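PDB 3VTF: UDP-glucose 6-dehydrogenase from Pyrobaculum islandicum, which probably oxidises UDP-glucose to UDP-glucuronate in two steps, reducing two NAD+ to NADH. Local coordinates for residues Val141-Val146 / Ala171-Phe176; Ala396-Val401 / Leu416-Lys421. All blocks are in the same frame, centred on the assembly; numbering follows the deposited sequence.

How the contacts relate
The two contacts lie in the two alpha/beta domains of the chain, on opposite sides of its centre, with centres 45 Å apart and nearest atoms about 29 Å apart. They follow one another along the sequence without touching. Contact 1 belongs to the NAD-binding domain and runs from the core of its sheet to the sugar end of UDP-glucose, which Phe176 meets directly. Contact 2 is plain packing in the UDP-binding domain, where 396-401 and 416-421 meet beside the second sheet. It approaches the substrate site only indirectly: the side chain of Tyr418 is about 9 Å from that of Arg427, a residue that binds UDP-glucose.

Contact 1: Val141-Val146 / Ala171-Phe176; sequences VVKSTV and ASNPEF. With UPG (uridine-5'-diphosphate-glucose), chain B.
Val142 O takes two donors, Asn173 N at 3.1 Å and a water, which also bonds Ser172 OG. The Asn173 N-H points almost straight at this oxygen (176°) but comes in 32° off the carbonyl plane. The N-H of the same residue, Val142 N, bonds Ala171 O at 2.9 Å. These bonds join strands 139-142 and 169-172 in parallel, the two strands of a beta-alpha-beta crossover through helix 151-160 in the Rossmann-type NAD-binding domain. Val141 CG1 packs 3.4 Å from Asn173 CB, beside Phe102 of the neighbouring strand.

Beyond the paired residues the segments stay close as far as Lys143 and Pro174, and the Lys143 side chain runs along 173-175. Bent at both chi2 and chi3, it lies alongside Asn173 and brings NZ to a weak bond with Pro174 O, while CE rests 3.4 Å from Glu175 CB. Lys143 O receives two waters: one accepts from Glu175 N and also bonds Thr145 OG1, of a predicted NAD+ contact, and the other donates to Glu175 OE2. Glu175 CG sits between its backbone N and carbonyl carbon (chi1 55°), which puts CG 3.5 Å from Lys143 O; OE1 bonds Leu177 N. At the far end Phe176 O accepts O3' of the glucose of UDP-glucose at 3.1 Å, and Lys228, which also binds the substrate, holds Glu175 O.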
ATOM      1  N   VAL A 141      19.280  -5.428 -23.590  1.00 18.73           N
ATOM      2  CA  VAL A 141      18.320  -4.831 -22.636  1.00 17.26           C
ATOM      3  C   VAL A 141      17.471  -5.946 -22.041  1.00 18.30           C
ATOM      4  O   VAL A 141      16.851  -6.764 -22.800  1.00 17.37           O
ATOM      5  CB  VAL A 141      17.392  -3.805 -23.398  1.00 17.96           C
ATOM      6  CG1 VAL A 141      16.378  -3.103 -22.397  1.00 17.12           C
ATOM      7  CG2 VAL A 141      18.217  -2.746 -24.167  1.00 16.39           C
ATOM      8  N   VAL A 142      17.391  -5.994 -20.728  1.00 16.81           N
ATOM      9  CA  VAL A 142      16.644  -7.058 -20.093  1.00 18.08           C
ATOM     10  C   VAL A 142      15.220  -6.513 -19.743  1.00 17.21           C
ATOM     11  O   VAL A 142      15.114  -5.613 -18.861  1.00 16.27           O
ATOM     12  CB  VAL A 142      17.342  -7.528 -18.786  1.00 20.40           C
ATOM     13  CG1 VAL A 142      16.533  -8.699 -18.166  1.00 19.60           C
ATOM     14  CG2 VAL A 142      18.840  -7.945 -19.000  1.00 22.78           C
ATOM     15  N   LYS A 143      14.191  -7.041 -20.418  1.00 18.25           N
ATOM     16  CA  LYS A 143      12.780  -6.665 -20.067  1.00 20.81           C
ATOM     17  C   LYS A 143      12.189  -7.708 -19.103  1.00 21.87           C
ATOM     18  O   LYS A 143      11.334  -7.399 -18.340  1.00 21.80           O
ATOM     19  CB  LYS A 143      11.919  -6.671 -21.321  1.00 25.12           C
ATOM     20  CG  LYS A 143      12.135  -5.483 -22.232  1.00 30.75           C
ATOM     21  CD  LYS A 143      11.829  -4.194 -21.526  1.00 42.82           C
ATOM     22  CE  LYS A 143      10.368  -3.893 -21.469  1.00 33.88           C
ATOM     23  NZ  LYS A 143      10.295  -2.414 -21.050  1.00 29.55           N
ATOM     24  N   SER A 144      12.643  -8.977 -19.214  1.00 21.28           N
ATOM     25  CA  SER A 144      12.343 -10.058 -18.285  1.00 19.36           C
ATOM     26  C   SER A 144      12.428  -9.583 -16.841  1.00 17.25           C
ATOM     27  O   SER A 144      13.330  -8.858 -16.522  1.00 19.09           O
ATOM     28  CB  SER A 144      13.322 -11.274 -18.534  1.00 20.38           C
ATOM     29  OG  SER A 144      13.162 -11.663 -19.913  1.00 19.45           O
ATOM     30  N   THR A 145      11.517 -10.067 -15.972  1.00 17.95           N
ATOM     31  CA  THR A 145      11.584  -9.864 -14.571  1.00 17.97           C
ATOM     32  C   THR A 145      12.637 -10.749 -13.956  1.00 20.93           C
ATOM     33  O   THR A 145      12.480 -11.980 -13.962  1.00 20.75           O
ATOM     34  CB  THR A 145      10.166 -10.136 -13.925  1.00 19.39           C
ATOM     35  OG1 THR A 145       9.261  -9.177 -14.542  1.00 18.79           O
ATOM     36  CG2 THR A 145      10.256  -9.831 -12.396  1.00 16.03           C
ATOM     37  N   VAL A 146      13.729 -10.133 -13.498  1.00 18.03           N
ATOM     38  CA  VAL A 146      14.871 -10.886 -13.056  1.00 16.35           C
ATOM     39  C   VAL A 146      15.308 -10.301 -11.719  1.00 18.88           C
ATOM     40  O   VAL A 146      15.199  -9.078 -11.444  1.00 19.90           O
ATOM     41  CB  VAL A 146      16.067 -10.789 -14.032  1.00 16.83           C
ATOM     42  CG1 VAL A 146      15.837 -11.516 -15.337  1.00 16.27           C
ATOM     43  CG2 VAL A 146      16.431  -9.271 -14.329  1.00 14.95           C
ATOM     44  N   ALA A 171      21.553  -3.033 -19.980  1.00 18.76           N
ATOM     45  CA  ALA A 171      20.662  -2.176 -19.270  1.00 18.46           C
ATOM     46  C   ALA A 171      19.482  -3.019 -18.794  1.00 17.62           C
ATOM     47  O   ALA A 171      19.013  -3.906 -19.541  1.00 18.05           O
ATOM     48  CB  ALA A 171      20.120  -1.046 -20.175  1.00 21.51           C
ATOM     49  N   SER A 172      18.945  -2.667 -17.646  1.00 15.87           N
ATOM     50  CA  SER A 172      17.686  -3.262 -17.167  1.00 17.33           C
ATOM     51  C   SER A 172      16.620  -2.178 -17.551  1.00 17.87           C
ATOM     52  O   SER A 172      16.821  -0.984 -17.333  1.00 20.53           O
ATOM     53  CB  SER A 172      17.774  -3.365 -15.637  1.00 21.27           C
ATOM     54  OG  SER A 172      16.466  -3.564 -15.095  1.00 25.22           O
ATOM     55  N   ASN A 173      15.530  -2.610 -18.163  1.00 18.64           N
ATOM     56  CA  ASN A 173      14.453  -1.695 -18.569  1.00 17.65           C
ATOM     57  C   ASN A 173      13.165  -2.482 -18.281  1.00 17.52           C
ATOM     58  O   ASN A 173      12.587  -3.198 -19.153  1.00 18.08           O
ATOM     59  CB  ASN A 173      14.614  -1.355 -20.090  1.00 19.98           C
ATOM     60  CG  ASN A 173      13.456  -0.504 -20.631  1.00 23.89           C
ATOM     61  OD1 ASN A 173      12.834   0.367 -19.901  1.00 25.88           O
ATOM     62  ND2 ASN A 173      13.110  -0.766 -21.856  1.00 21.77           N
ATOM     63  N   PRO A 174      12.755  -2.469 -17.007  1.00 15.92           N
ATOM     64  CA  PRO A 174      11.671  -3.355 -16.670  1.00 18.87           C
ATOM     65  C   PRO A 174      10.377  -2.968 -17.363  1.00 20.31           C
ATOM     66  O   PRO A 174      10.246  -1.819 -17.899  1.00 24.83           O
ATOM     67  CB  PRO A 174      11.503  -3.165 -15.142  1.00 19.41           C
ATOM     68  CG  PRO A 174      12.271  -1.938 -14.784  1.00 23.88           C
ATOM     69  CD  PRO A 174      13.387  -1.843 -15.811  1.00 16.00           C
ATOM     70  N   GLU A 175       9.466  -3.914 -17.381  1.00 23.52           N
ATOM     71  CA  GLU A 175       8.182  -3.643 -18.075  1.00 28.98           C
ATOM     72  C   GLU A 175       7.057  -3.699 -17.076  1.00 23.37           C
ATOM     73  O   GLU A 175       7.206  -4.318 -16.017  1.00 20.74           O
ATOM     74  CB  GLU A 175       7.989  -4.632 -19.207  1.00 31.01           C
ATOM     75  CG  GLU A 175       8.075  -6.066 -18.713  1.00 31.89           C
ATOM     76  CD  GLU A 175       6.778  -6.506 -18.111  1.00 34.64           C
ATOM     77  OE1 GLU A 175       5.680  -5.918 -18.479  1.00 38.75           O
ATOM     78  OE2 GLU A 175       6.826  -7.425 -17.282  1.00 38.27           O
ATOM     79  N   PHE A 176       6.012  -2.923 -17.333  1.00 21.17           N
ATOM     80  CA  PHE A 176       4.951  -2.732 -16.398  1.00 24.40           C
ATOM     81  C   PHE A 176       3.601  -2.918 -17.067  1.00 25.32           C
ATOM     82  O   PHE A 176       2.574  -2.528 -16.465  1.00 34.28           O
ATOM     83  CB  PHE A 176       5.050  -1.312 -15.825  1.00 26.35           C
ATOM     84  CG  PHE A 176       6.323  -1.059 -15.052  1.00 23.74           C
ATOM     85  CD1 PHE A 176       6.544  -1.674 -13.802  1.00 22.57           C
ATOM     86  CD2 PHE A 176       7.324  -0.258 -15.598  1.00 23.08           C
ATOM     87  CE1 PHE A 176       7.730  -1.461 -13.077  1.00 20.21           C
ATOM     88  CE2 PHE A 176       8.504  -0.016 -14.869  1.00 23.30           C
ATOM     89  CZ  PHE A 176       8.711  -0.654 -13.628  1.00 21.20           C
TER
HETATM   90  N1  UPG B1001      -6.662  -8.627  -8.601  1.00 23.90           N
HETATM   91  C2  UPG B1001      -7.373  -8.701  -7.367  1.00 23.29           C
HETATM   92  N3  UPG B1001      -7.804  -7.572  -6.801  1.00 22.31           N
HETATM   93  C4  UPG B1001      -7.495  -6.347  -7.372  1.00 24.34           C
HETATM   94  C5  UPG B1001      -6.757  -6.223  -8.600  1.00 23.78           C
HETATM   95  C6  UPG B1001      -6.312  -7.435  -9.168  1.00 22.90           C
HETATM   96  O2  UPG B1001      -7.632  -9.815  -6.809  1.00 22.06           O
HETATM   97  O4  UPG B1001      -7.882  -5.291  -6.767  1.00 22.33           O
HETATM   98  C1C UPG B1001      -6.203  -9.931  -9.135  1.00 22.68           C
HETATM   99  C2C UPG B1001      -6.669 -10.094 -10.569  1.00 25.70           C
HETATM  100  O2C UPG B1001      -7.948 -10.717 -10.655  1.00 23.54           O
HETATM  101  C3C UPG B1001      -5.571 -11.001 -11.166  1.00 25.06           C
HETATM  102  C4C UPG B1001      -4.303 -10.600 -10.410  1.00 21.74           C
HETATM  103  O4C UPG B1001      -4.769  -9.822  -9.285  1.00 23.46           O
HETATM  104  O3C UPG B1001      -5.825 -12.376 -10.772  1.00 24.60           O
HETATM  105  C5C UPG B1001      -3.338  -9.724 -11.244  1.00 26.48           C
HETATM  106  O5C UPG B1001      -4.128  -8.754 -11.942  1.00 26.47           O
HETATM  107  PA  UPG B1001      -3.370  -7.654 -12.971  1.00 30.73           P
HETATM  108  O1A UPG B1001      -2.397  -6.734 -12.164  1.00 25.13           O
HETATM  109  O2A UPG B1001      -4.442  -7.091 -13.937  1.00 33.07           O
HETATM  110  O3A UPG B1001      -2.658  -8.710 -13.956  1.00 29.60           O
HETATM  111  PB  UPG B1001      -1.186  -8.721 -14.682  1.00 31.34           P
HETATM  112  O1B UPG B1001      -1.424  -8.709 -16.171  1.00 32.13           O
HETATM  113  O2B UPG B1001      -0.710 -10.038 -14.020  1.00 33.54           O
HETATM  114  O3B UPG B1001      -0.362  -7.391 -14.371  1.00 28.67           O
HETATM  115  C1' UPG B1001       0.658  -7.373 -13.326  1.00 28.03           C
HETATM  116  C2' UPG B1001       0.906  -5.921 -12.980  1.00 26.37           C
HETATM  117  C3' UPG B1001       1.645  -5.263 -14.170  1.00 27.25           C
HETATM  118  C4' UPG B1001       2.938  -6.074 -14.425  1.00 28.37           C
HETATM  119  C5' UPG B1001       2.514  -7.523 -14.894  1.00 27.96           C
HETATM  120  C6' UPG B1001       3.660  -8.524 -15.160  1.00 27.79           C
HETATM  121  O2' UPG B1001      -0.495  -5.446 -12.915  1.00 25.44           O
HETATM  122  O3' UPG B1001       1.938  -3.933 -13.792  1.00 25.38           O
HETATM  123  O4' UPG B1001       3.614  -5.449 -15.537  1.00 29.95           O
HETATM  124  O5' UPG B1001       1.854  -8.052 -13.709  1.00 31.91           O
HETATM  125  O6' UPG B1001       4.797  -8.199 -14.323  1.00 23.12           O
HETATM  126  O   HOH W   1      15.304  -5.729 -15.871  1.00 26.77           O
HETATM  127  O   HOH W   2      10.495  -6.424 -15.861  1.00 26.69           O
HETATM  128  O   HOH W   3       8.597  -9.001 -18.010  1.00 40.21           O

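Contact 2: Ala396-Val401 / Leu416-Lys421; sequences ALLDQV and LDYRGK
Lys421 sends its ammonium group not to a carboxylate but to backbone carbonyls near the C-terminal end of helix 394-400. NZ makes a weak bond to Leu398 O at 2.8 Å and a sound one to Val401 O at 3.1 Å, the latter nearly in line with the carbonyl (C=O...N 160°). The helix leads into strand 403-406, and segment 416-421 leads into the adjacent strand 422-425, so the contact ties together two approaches to the parallel sheet of the Rossmann-like UDP-binding domain. The lysine chain bends once, at chi2 (-63°), then runs extended to the helix end, where the positive charge probably meets the negative pole of the helix dipole. A methionine here has no ammonium group, and Leu398 O and Val401 O would probably be left without this donor, with 416-421 less firmly held to the helix.

Leu398 supplies the apolar half. Its CD1 packs 3.8 Å from Leu416 CB and 3.5 Å from Asp417 O, and makes an off-centre CH-pi contact with the Tyr418 ring, 4.3 Å from the centroid and 28° off the normal. Leu339 and Val404 of the sheet also touch Leu398, while Tyr418 OH bonds Tyr413 O.

The loop is braced from within. A type II turn from Tyr418 to Lys421, with Gly420 at positive phi, brings Lys421 round to the helix. Asp417 OD1 receives Arg419 N at 3.0 Å in an Asx turn and, from the opposite face of the carboxylate, Arg419 NE at 2.8 Å as part of a salt bridge. Asp417 OD2 lies in the guanidinium plane of Arg419, 3.0 Å from NH1.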
ATOM      1  N   ALA A 396     -27.313 -21.387 -17.804  1.00 39.92           N
ATOM      2  CA  ALA A 396     -27.546 -22.809 -17.824  1.00 35.76           C
ATOM      3  C   ALA A 396     -26.697 -23.486 -16.759  1.00 34.84           C
ATOM      4  O   ALA A 396     -27.123 -24.460 -16.127  1.00 35.63           O
ATOM      5  CB  ALA A 396     -27.220 -23.373 -19.205  1.00 40.14           C
ATOM      6  N   LEU A 397     -25.475 -22.988 -16.562  1.00 36.70           N
ATOM      7  CA  LEU A 397     -24.626 -23.536 -15.459  1.00 34.90           C
ATOM      8  C   LEU A 397     -25.330 -23.273 -14.101  1.00 31.33           C
ATOM      9  O   LEU A 397     -25.469 -24.171 -13.288  1.00 35.53           O
ATOM     10  CB  LEU A 397     -23.203 -22.914 -15.483  1.00 35.20           C
ATOM     11  CG  LEU A 397     -22.287 -23.296 -14.286  1.00 39.93           C
ATOM     12  CD1 LEU A 397     -20.787 -23.222 -14.673  1.00 35.97           C
ATOM     13  CD2 LEU A 397     -22.597 -22.372 -13.062  1.00 33.32           C
ATOM     14  N   LEU A 398     -25.781 -22.038 -13.858  1.00 34.81           N
ATOM     15  CA  LEU A 398     -26.462 -21.747 -12.563  1.00 33.27           C
ATOM     16  C   LEU A 398     -27.680 -22.646 -12.333  1.00 34.50           C
ATOM     17  O   LEU A 398     -27.892 -23.198 -11.239  1.00 35.54           O
ATOM     18  CB  LEU A 398     -26.913 -20.298 -12.546  1.00 36.89           C
ATOM     19  CG  LEU A 398     -25.853 -19.221 -12.483  1.00 29.78           C
ATOM     20  CD1 LEU A 398     -26.465 -17.846 -12.495  1.00 33.74           C
ATOM     21  CD2 LEU A 398     -25.133 -19.496 -11.150  1.00 30.21           C
ATOM     22  N   ASP A 399     -28.413 -22.893 -13.415  1.00 38.11           N
ATOM     23  CA  ASP A 399     -29.703 -23.647 -13.359  1.00 39.75           C
ATOM     24  C   ASP A 399     -29.449 -25.086 -13.033  1.00 40.30           C
ATOM     25  O   ASP A 399     -30.323 -25.752 -12.468  1.00 48.52           O
ATOM     26  CB  ASP A 399     -30.535 -23.551 -14.689  1.00 36.46           C
ATOM     27  CG  ASP A 399     -30.966 -22.140 -15.029  1.00 39.30           C
ATOM     28  OD1 ASP A 399     -30.932 -21.203 -14.194  1.00 46.97           O
ATOM     29  OD2 ASP A 399     -31.314 -21.913 -16.196  1.00 45.13           O
ATOM     30  N   GLN A 400     -28.251 -25.572 -13.371  1.00 41.24           N
ATOM     31  CA  GLN A 400     -27.860 -26.961 -13.093  1.00 41.43           C
ATOM     32  C   GLN A 400     -27.192 -27.238 -11.753  1.00 40.99           C
ATOM     33  O   GLN A 400     -27.038 -28.403 -11.393  1.00 40.06           O
ATOM     34  CB  GLN A 400     -26.863 -27.422 -14.141  1.00 48.09           C
ATOM     35  CG  GLN A 400     -27.404 -28.406 -15.144  1.00 60.83           C
ATOM     36  CD  GLN A 400     -26.261 -29.021 -15.950  1.00 62.20           C
ATOM     37  OE1 GLN A 400     -25.673 -28.346 -16.797  1.00 57.19           O
ATOM     38  NE2 GLN A 400     -25.924 -30.296 -15.663  1.00 57.69           N
ATOM     39  N   VAL A 401     -26.651 -26.220 -11.077  1.00 38.58           N
ATOM     40  CA  VAL A 401     -25.884 -26.531  -9.849  1.00 37.13           C
ATOM     41  C   VAL A 401     -26.658 -26.146  -8.592  1.00 37.23           C
ATOM     42  O   VAL A 401     -27.511 -25.265  -8.629  1.00 43.46           O
ATOM     43  CB  VAL A 401     -24.476 -25.831  -9.851  1.00 34.35           C
ATOM     44  CG1 VAL A 401     -23.642 -26.314 -11.016  1.00 37.11           C
ATOM     45  CG2 VAL A 401     -24.610 -24.323  -9.949  1.00 34.30           C
ATOM     46  N   LEU A 416     -26.742 -12.053 -14.561  1.00 33.83           N
ATOM     47  CA  LEU A 416     -27.332 -13.362 -14.464  1.00 31.62           C
ATOM     48  C   LEU A 416     -28.439 -13.456 -13.360  1.00 28.83           C
ATOM     49  O   LEU A 416     -28.541 -12.557 -12.496  1.00 29.29           O
ATOM     50  CB  LEU A 416     -26.242 -14.434 -14.190  1.00 32.22           C
ATOM     51  CG  LEU A 416     -25.099 -14.626 -15.215  1.00 35.40           C
ATOM     52  CD1 LEU A 416     -24.116 -15.697 -14.695  1.00 30.56           C
ATOM     53  CD2 LEU A 416     -25.749 -15.130 -16.524  1.00 34.13           C
ATOM     54  N   ASP A 417     -29.150 -14.585 -13.334  1.00 28.64           N
ATOM     55  CA  ASP A 417     -30.238 -14.759 -12.366  1.00 31.51           C
ATOM     56  C   ASP A 417     -29.752 -15.722 -11.320  1.00 30.78           C
ATOM     57  O   ASP A 417     -29.690 -16.902 -11.538  1.00 27.71           O
ATOM     58  CB  ASP A 417     -31.499 -15.296 -13.065  1.00 34.29           C
ATOM     59  CG  ASP A 417     -32.678 -15.430 -12.102  1.00 36.98           C
ATOM     60  OD1 ASP A 417     -32.520 -15.160 -10.875  1.00 33.94           O
ATOM     61  OD2 ASP A 417     -33.742 -15.870 -12.532  1.00 35.47           O
ATOM     62  N   TYR A 418     -29.369 -15.201 -10.166  1.00 28.30           N
ATOM     63  CA  TYR A 418     -28.815 -16.025  -9.102  1.00 29.18           C
ATOM     64  C   TYR A 418     -29.869 -16.430  -8.076  1.00 32.28           C
ATOM     65  O   TYR A 418     -29.531 -16.970  -7.043  1.00 27.10           O
ATOM     66  CB  TYR A 418     -27.680 -15.311  -8.366  1.00 29.48           C
ATOM     67  CG  TYR A 418     -26.475 -14.946  -9.196  1.00 26.63           C
ATOM     68  CD1 TYR A 418     -25.421 -15.825  -9.359  1.00 25.64           C
ATOM     69  CD2 TYR A 418     -26.385 -13.706  -9.791  1.00 26.90           C
ATOM     70  CE1 TYR A 418     -24.325 -15.482 -10.112  1.00 25.93           C
ATOM     71  CE2 TYR A 418     -25.298 -13.356 -10.542  1.00 26.83           C
ATOM     72  CZ  TYR A 418     -24.269 -14.246 -10.696  1.00 26.03           C
ATOM     73  OH  TYR A 418     -23.194 -13.878 -11.445  1.00 28.19           O
ATOM     74  N   ARG A 419     -31.134 -16.150  -8.355  1.00 30.52           N
ATOM     75  CA  ARG A 419     -32.173 -16.376  -7.357  1.00 30.89           C
ATOM     76  C   ARG A 419     -32.301 -17.847  -6.999  1.00 26.03           C
ATOM     77  O   ARG A 419     -32.287 -18.700  -7.852  1.00 32.96           O
ATOM     78  CB  ARG A 419     -33.503 -15.777  -7.822  1.00 29.69           C
ATOM     79  CG  ARG A 419     -33.466 -14.266  -7.883  1.00 31.43           C
ATOM     80  CD  ARG A 419     -34.700 -13.657  -8.509  1.00 50.00           C
ATOM     81  NE  ARG A 419     -34.933 -14.087  -9.879  1.00 44.45           N
ATOM     82  CZ  ARG A 419     -35.929 -13.634 -10.618  1.00 41.00           C
ATOM     83  NH1 ARG A 419     -36.092 -14.057 -11.850  1.00 36.19           N
ATOM     84  NH2 ARG A 419     -36.762 -12.752 -10.107  1.00 36.20           N
ATOM     85  N   GLY A 420     -32.411 -18.129  -5.714  1.00 28.34           N
ATOM     86  CA  GLY A 420     -32.588 -19.480  -5.253  1.00 26.44           C
ATOM     87  C   GLY A 420     -31.292 -20.245  -5.176  1.00 32.92           C
ATOM     88  O   GLY A 420     -31.283 -21.403  -4.815  1.00 28.56           O
ATOM     89  N   LYS A 421     -30.183 -19.597  -5.495  1.00 30.09           N
ATOM     90  CA  LYS A 421     -28.921 -20.355  -5.518  1.00 32.80           C
ATOM     91  C   LYS A 421     -28.104 -20.049  -4.254  1.00 30.21           C
ATOM     92  O   LYS A 421     -28.351 -19.064  -3.564  1.00 27.93           O
ATOM     93  CB  LYS A 421     -28.123 -20.017  -6.771  1.00 33.43           C
ATOM     94  CG  LYS A 421     -28.807 -20.450  -8.097  1.00 35.10           C
ATOM     95  CD  LYS A 421     -28.998 -21.947  -8.232  1.00 34.98           C
ATOM     96  CE  LYS A 421     -29.928 -22.214  -9.383  1.00 44.45           C
ATOM     97  NZ  LYS A 421     -30.040 -23.690  -9.473  1.00 35.51           N
TER